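Local coordinates for histidinol-phosphate aminotransferase (Clostridium acetobutylicum, PDB 3FTB), which probably catalyses pyridoxal 5'-phosphate-dependent transamination, as a histidinol-phosphate aminotransferase of the class I and II aminotransferase family, at residues A[300-305]-A[337-342]; A[277-282]-A[349-354]. All coordinates share one frame; numbering follows the deposited sequence.

Interaction 1: residues A[300-305]-A[337-342]. With PO4 (phosphate ion), chain F.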
loop_
_atom_site.group_PDB
_atom_site.type_symbol
_atom_site.label_atom_id
_atom_site.label_comp_id
_atom_site.label_asym_id
_atom_site.label_seq_id
_atom_site.Cartn_x
_atom_site.Cartn_y
_atom_site.Cartn_z
ATOM N N VAL A 300 -13.082 6.910 -25.391
ATOM C CA VAL A 300 -13.406 7.909 -26.409
ATOM C C VAL A 300 -14.269 9.046 -25.822
ATOM O O VAL A 300 -15.249 8.782 -25.121
ATOM C CB VAL A 300 -14.154 7.234 -27.587
ATOM C CG1 VAL A 300 -15.453 6.584 -27.094
ATOM C CG2 VAL A 300 -14.419 8.223 -28.709
ATOM N N LEU A 301 -13.901 10.302 -26.097
ATOM C CA LEU A 301 -14.681 11.464 -25.628
ATOM C C LEU A 301 -15.649 12.008 -26.691
ATOM O O LEU A 301 -15.229 12.490 -27.754
ATOM C CB LEU A 301 -13.760 12.604 -25.163
ATOM C CG LEU A 301 -14.443 13.900 -24.706
ATOM C CD1 LEU A 301 -14.949 13.755 -23.280
ATOM C CD2 LEU A 301 -13.508 15.102 -24.830
ATOM N N CYS A 302 -16.940 11.960 -26.383
ATOM C CA CYS A 302 -17.968 12.401 -27.316
ATOM C C CYS A 302 -18.641 13.717 -26.890
ATOM O O CYS A 302 -18.965 13.922 -25.722
ATOM C CB CYS A 302 -18.999 11.281 -27.532
ATOM S SG CYS A 302 -18.274 9.723 -28.144
ATOM N N ARG A 303 -18.798 14.618 -27.849
ATOM C CA ARG A 303 -19.617 15.820 -27.680
ATOM C C ARG A 303 -21.034 15.488 -28.140
ATOM O O ARG A 303 -21.217 14.827 -29.157
ATOM C CB ARG A 303 -19.051 16.951 -28.528
ATOM C CG ARG A 303 -19.709 18.284 -28.313
ATOM C CD ARG A 303 -19.141 18.989 -27.107
ATOM N NE ARG A 303 -19.860 20.228 -26.826
ATOM C CZ ARG A 303 -19.478 21.431 -27.242
ATOM N NH1 ARG A 303 -20.200 22.500 -26.932
ATOM N NH2 ARG A 303 -18.371 21.569 -27.959
ATOM N N LEU A 304 -22.037 15.940 -27.392
ATOM C CA LEU A 304 -23.433 15.574 -27.657
ATOM C C LEU A 304 -24.271 16.757 -28.139
ATOM O O LEU A 304 -23.778 17.887 -28.216
ATOM C CB LEU A 304 -24.078 14.959 -26.411
ATOM C CG LEU A 304 -23.466 13.685 -25.827
ATOM C CD1 LEU A 304 -24.403 13.099 -24.774
ATOM C CD2 LEU A 304 -23.176 12.670 -26.917
ATOM N N GLU A 305 -25.538 16.484 -28.452
ATOM C CA GLU A 305 -26.427 17.470 -29.070
ATOM C C GLU A 305 -27.905 17.108 -28.897
ATOM O O GLU A 305 -28.330 16.009 -29.266
ATOM C CB GLU A 305 -26.104 17.602 -30.558
ATOM C CG GLU A 305 -26.807 18.754 -31.239
ATOM C CD GLU A 305 -26.720 18.652 -32.744
ATOM O OE1 GLU A 305 -26.633 17.511 -33.246
ATOM O OE2 GLU A 305 -26.738 19.702 -33.421
ATOM N N VAL A 337 -19.342 13.478 -22.689
ATOM C CA VAL A 337 -19.490 12.227 -21.963
ATOM C C VAL A 337 -18.329 11.343 -22.402
ATOM O O VAL A 337 -17.807 11.514 -23.512
ATOM C CB VAL A 337 -20.788 11.516 -22.330
ATOM C CG1 VAL A 337 -22.004 12.238 -21.755
ATOM C CG2 VAL A 337 -20.899 11.398 -23.843
ATOM N N ARG A 338 -17.914 10.410 -21.545
ATOM C CA ARG A 338 -16.789 9.520 -21.861
ATOM C C ARG A 338 -17.256 8.067 -21.882
ATOM O O ARG A 338 -17.964 7.616 -20.981
ATOM C CB ARG A 338 -15.639 9.691 -20.856
ATOM C CG ARG A 338 -14.352 8.946 -21.224
ATOM C CD ARG A 338 -13.378 8.903 -20.041
ATOM N NE ARG A 338 -13.816 7.953 -19.019
ATOM C CZ ARG A 338 -13.495 8.030 -17.728
ATOM N NH1 ARG A 338 -12.745 9.032 -17.282
ATOM N NH2 ARG A 338 -13.936 7.106 -16.876
ATOM N N PHE A 339 -16.877 7.339 -22.925
ATOM C CA PHE A 339 -17.242 5.932 -23.036
ATOM C C PHE A 339 -15.987 5.067 -23.036
ATOM O O PHE A 339 -14.976 5.413 -23.654
ATOM C CB PHE A 339 -18.032 5.651 -24.327
ATOM C CG PHE A 339 -19.272 6.500 -24.503
ATOM C CD1 PHE A 339 -19.901 7.105 -23.409
ATOM C CD2 PHE A 339 -19.833 6.666 -25.771
ATOM C CE1 PHE A 339 -21.056 7.880 -23.580
ATOM C CE2 PHE A 339 -20.988 7.436 -25.949
ATOM C CZ PHE A 339 -21.596 8.037 -24.840
ATOM N N ALA A 340 -16.055 3.926 -22.368
ATOM C CA ALA A 340 -14.964 2.966 -22.448
ATOM C C ALA A 340 -15.032 2.244 -23.787
ATOM O O ALA A 340 -16.067 2.231 -24.441
ATOM C CB ALA A 340 -15.028 1.973 -21.298
ATOM N N ILE A 341 -13.914 1.668 -24.202
ATOM C CA ILE A 341 -13.879 0.838 -25.395
ATOM C C ILE A 341 -13.494 -0.560 -24.941
ATOM O O ILE A 341 -12.382 -0.772 -24.463
ATOM C CB ILE A 341 -12.879 1.384 -26.457
ATOM C CG1 ILE A 341 -13.290 2.794 -26.884
ATOM C CG2 ILE A 341 -12.808 0.460 -27.677
ATOM C CD1 ILE A 341 -12.447 3.371 -27.987
ATOM N N LYS A 342 -14.438 -1.493 -25.055
ATOM C CA LYS A 342 -14.237 -2.869 -24.622
ATOM C C LYS A 342 -14.138 -3.771 -25.832
ATOM O O LYS A 342 -13.733 -3.337 -26.910
ATOM C CB LYS A 342 -15.407 -3.317 -23.746
ATOM C CG LYS A 342 -15.694 -2.352 -22.618
ATOM C CD LYS A 342 -16.931 -2.730 -21.841
ATOM C CE LYS A 342 -17.085 -1.839 -20.620
ATOM N NZ LYS A 342 -16.072 -2.158 -19.582
HETATM P P PO4 F . -11.762 8.373 -14.072
HETATM O O1 PO4 F . -11.091 7.687 -12.902
HETATM O O2 PO4 F . -11.761 9.869 -13.855
HETATM O O3 PO4 F . -11.006 8.045 -15.337
HETATM O O4 PO4 F . -13.186 7.874 -14.194
#
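Four backbone hydrogen bonds pair the strand through Val-300 and Cys-302 with the one through Val-337 and Phe-339, running antiparallel. Val-300 N donates to Phe-339 O (3.0 Å), and Phe-339 N returns an almost straight bond to Val-300 O (176° at the hydrogen). The same reciprocal ring forms between Cys-302 and Val-337, where Cys-302 N reaches Val-337 O nearly along its C=O axis. Leu-301 and Arg-338 are the non-hydrogen-bonded pair between these two rings.

Apolar contacts gather on the face carrying Val-300, Cys-302, Val-337 and Phe-339. Val-300 CG1, wedged between its own backbone N and carbonyl carbon (chi1 60°), lies against Phe-339 CB at 3.9 Å. Cys-302 SG, anti to its carbonyl carbon, meets the CD2-CE2 side of the Phe-339 ring obliquely, a sulfur-aromatic contact with 4.8 Å from SG to the ring centroid. Farther along, Leu-304 crosses Val-337 at about a right angle, its CD1 4.0 Å from Val-337 CG1. Beyond the strand end, Ile-341 CD1 comes back to Val-300 CB. Helix 262-285 covers this face through Phe-279 and Leu-283.

On the other face, Leu-301 CD1 folds back to Val-337 O, while Arg-338 leads away from the pairing. Its CG is anti to the backbone N, and a bend at chi3 (74°) helps set the guanidinium edge-on to a phosphate ion, with P in the guanidinium plane. NH2 donates to phosphate O4 at 2.9 Å; the NH1 bond to O3 is weak. Arg-324 NE is hydrogen-bonded to the same ion, which probably came from the crystallisation liquor. The pairing joins two inner strands of the small mixed sheet of the C-terminal part, a feature of fold-type I pyridoxal-phosphate enzymes.

Interaction 2: residues A[277-282]-A[349-354]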
loop_
_atom_site.group_PDB
_atom_site.type_symbol
_atom_site.label_atom_id
_atom_site.label_comp_id
_atom_site.label_asym_id
_atom_site.label_seq_id
_atom_site.Cartn_x
_atom_site.Cartn_y
_atom_site.Cartn_z
ATOM N N LYS A 277 -11.074 1.362 -33.797
ATOM C CA LYS A 277 -11.355 1.937 -35.109
ATOM C C LYS A 277 -12.824 1.785 -35.495
ATOM O O LYS A 277 -13.426 2.713 -36.034
ATOM C CB LYS A 277 -10.454 1.309 -36.181
ATOM C CG LYS A 277 -10.472 2.034 -37.516
ATOM C CD LYS A 277 -9.510 1.392 -38.504
ATOM C CE LYS A 277 -9.690 1.972 -39.902
ATOM N NZ LYS A 277 -11.047 1.694 -40.456
ATOM N N ARG A 278 -13.394 0.617 -35.212
ATOM C CA ARG A 278 -14.793 0.349 -35.527
ATOM C C ARG A 278 -15.715 1.130 -34.601
ATOM O O ARG A 278 -16.621 1.831 -35.047
ATOM C CB ARG A 278 -15.097 -1.148 -35.401
ATOM C CG ARG A 278 -16.458 -1.556 -35.951
ATOM C CD ARG A 278 -16.840 -2.962 -35.513
ATOM N NE ARG A 278 -17.158 -3.016 -34.089
ATOM C CZ ARG A 278 -18.383 -3.189 -33.599
ATOM N NH1 ARG A 278 -19.412 -3.329 -34.421
ATOM N NH2 ARG A 278 -18.581 -3.227 -32.285
ATOM N N PHE A 279 -15.480 0.987 -33.303
ATOM C CA PHE A 279 -16.274 1.665 -32.288
ATOM C C PHE A 279 -16.517 3.133 -32.673
ATOM O O PHE A 279 -17.648 3.632 -32.616
ATOM C CB PHE A 279 -15.576 1.558 -30.919
ATOM C CG PHE A 279 -16.457 1.926 -29.759
ATOM C CD1 PHE A 279 -17.611 1.203 -29.488
ATOM C CD2 PHE A 279 -16.144 3.002 -28.948
ATOM C CE1 PHE A 279 -18.418 1.539 -28.431
ATOM C CE2 PHE A 279 -16.958 3.344 -27.890
ATOM C CZ PHE A 279 -18.099 2.608 -27.634
ATOM N N ILE A 280 -15.454 3.812 -33.089
ATOM C CA ILE A 280 -15.531 5.228 -33.419
ATOM C C ILE A 280 -16.344 5.493 -34.693
ATOM O O ILE A 280 -16.935 6.568 -34.847
ATOM C CB ILE A 280 -14.125 5.850 -33.561
ATOM C CG1 ILE A 280 -13.581 6.307 -32.198
ATOM C CG2 ILE A 280 -14.161 7.034 -34.519
ATOM C CD1 ILE A 280 -13.645 5.262 -31.088
ATOM N N GLU A 281 -16.379 4.526 -35.607
ATOM C CA GLU A 281 -17.163 4.696 -36.836
ATOM C C GLU A 281 -18.631 4.510 -36.520
ATOM O O GLU A 281 -19.481 5.258 -37.007
ATOM C CB GLU A 281 -16.708 3.734 -37.938
ATOM C CG GLU A 281 -15.415 4.180 -38.628
ATOM C CD GLU A 281 -14.716 3.057 -39.370
ATOM O OE1 GLU A 281 -14.958 1.882 -39.016
ATOM O OE2 GLU A 281 -13.921 3.347 -40.298
ATOM N N GLU A 282 -18.925 3.521 -35.685
ATOM C CA GLU A 282 -20.282 3.326 -35.198
ATOM C C GLU A 282 -20.796 4.526 -34.383
ATOM O O GLU A 282 -21.956 4.925 -34.534
ATOM C CB GLU A 282 -20.358 2.040 -34.382
ATOM C CG GLU A 282 -19.918 0.828 -35.167
ATOM C CD GLU A 282 -20.646 0.725 -36.483
ATOM O OE1 GLU A 282 -19.976 0.785 -37.536
ATOM O OE2 GLU A 282 -21.890 0.610 -36.463
ATOM N N LYS A 349 -23.524 -4.197 -28.088
ATOM C CA LYS A 349 -24.643 -4.100 -27.159
ATOM C C LYS A 349 -24.803 -2.652 -26.711
ATOM O O LYS A 349 -25.893 -2.080 -26.776
ATOM C CB LYS A 349 -24.400 -4.999 -25.948
ATOM C CG LYS A 349 -25.667 -5.381 -25.208
ATOM C CD LYS A 349 -25.370 -5.884 -23.810
ATOM C CE LYS A 349 -26.607 -6.509 -23.180
ATOM N NZ LYS A 349 -27.185 -7.610 -24.015
ATOM N N PHE A 350 -23.703 -2.067 -26.250
ATOM C CA PHE A 350 -23.654 -0.656 -25.869
ATOM C C PHE A 350 -24.283 0.289 -26.913
ATOM O O PHE A 350 -25.154 1.110 -26.588
ATOM C CB PHE A 350 -22.196 -0.253 -25.614
ATOM C CG PHE A 350 -22.020 1.200 -25.311
ATOM C CD1 PHE A 350 -22.394 1.715 -24.072
ATOM C CD2 PHE A 350 -21.487 2.060 -26.266
ATOM C CE1 PHE A 350 -22.238 3.060 -23.785
ATOM C CE2 PHE A 350 -21.327 3.413 -25.988
ATOM C CZ PHE A 350 -21.706 3.912 -24.743
ATOM N N LEU A 351 -23.822 0.166 -28.158
ATOM C CA LEU A 351 -24.258 1.014 -29.263
ATOM C C LEU A 351 -25.735 0.815 -29.564
ATOM O O LEU A 351 -26.449 1.772 -29.884
ATOM C CB LEU A 351 -23.435 0.711 -30.523
ATOM C CG LEU A 351 -21.983 1.196 -30.629
ATOM C CD1 LEU A 351 -21.177 0.287 -31.544
ATOM C CD2 LEU A 351 -21.921 2.648 -31.111
ATOM N N ARG A 352 -26.193 -0.432 -29.472
ATOM C CA ARG A 352 -27.590 -0.732 -29.738
ATOM C C ARG A 352 -28.521 -0.144 -28.691
ATOM O O ARG A 352 -29.724 -0.102 -28.892
ATOM C CB ARG A 352 -27.803 -2.233 -29.898
ATOM C CG ARG A 352 -27.031 -2.794 -31.085
ATOM C CD ARG A 352 -27.250 -4.287 -31.256
ATOM N NE ARG A 352 -27.068 -5.008 -29.999
ATOM C CZ ARG A 352 -27.038 -6.333 -29.893
ATOM N NH1 ARG A 352 -27.171 -7.088 -30.976
ATOM N NH2 ARG A 352 -26.872 -6.900 -28.705
ATOM N N ALA A 353 -27.960 0.321 -27.580
ATOM C CA ALA A 353 -28.731 1.061 -26.590
ATOM C C ALA A 353 -28.711 2.549 -26.940
ATOM O O ALA A 353 -29.720 3.247 -26.795
ATOM C CB ALA A 353 -28.168 0.833 -25.204
ATOM N N LEU A 354 -27.550 3.025 -27.394
ATOM C CA LEU A 354 -27.379 4.407 -27.838
ATOM C C LEU A 354 -28.341 4.697 -28.969
ATOM O O LEU A 354 -28.887 5.790 -29.077
ATOM C CB LEU A 354 -25.955 4.633 -28.341
ATOM C CG LEU A 354 -24.986 5.406 -27.450
ATOM C CD1 LEU A 354 -25.073 4.948 -26.005
ATOM C CD2 LEU A 354 -23.579 5.250 -27.968
#
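Phe-279 reaches from helix 262-285 toward helix 344-359. Its CB leaves the backbone with CG anti to N (chi1 -166°), which carries the ring across toward the second helix. On one side of the ring CD2 and CE2 lie toward the sheet, CD2 on Ile-341 and CE2 on Val-300. On the other, CE1 comes 4.2 Å from Leu-351 CG, an oblique approach to the ring, and also reaches Phe-350 CD2. At the tip, CZ lies 3.7 Å from Phe-350 CD2, which sits at the edge of the Phe-279 ring, near its plane. The two rings are tilted by 37° with centroids 5.9 Å apart, so they meet obliquely.

These residues belong to two helices packed on one side of the small C-terminal sheet of this aminotransferase fold, their local axes nearly parallel at 8° and 11.2 Å apart. The wide spacing is filled by side chains, with Phe-350 also pressed against Ile-321 and Ile-323 of the sheet. Another side chain between the helices is Leu-351: its CD1 pushes to 3.4 Å from Glu-282 CB, a snug fit, and its CD2 lies 3.7 Å from that same CB. Glu-282 meets Leu-351 with CB and CG; beyond them the chain bends at chi2 and the carboxylate lies farther from Leu-351. Near the Leu-351 methyl CD1 lies the Arg-278 guanidinium, tied by NH2 to Glu-275 in a salt bridge and to Thr-348 OG1.

The two contacts lie about 10 Å apart between centres, on the same side of the chain's centre. In chain order come helix 262-285, strand 299-304, strand 336-340 and helix 344-359, so the strand pair of interaction 1 falls between the helices of interaction 2. Strand 336-340 runs on into helix 344-359 after a short connection. Helices and sheet meet directly: Phe-339 CD2 packs 3.5 Å from Phe-350 CZ in an edge-to-face pair, and Phe-279 CD2 lies 3.5 Å from Ile-341 CG1. Through these contacts both helices pack on one face of the sheet, while Arg-338 projects from the other toward the phosphate.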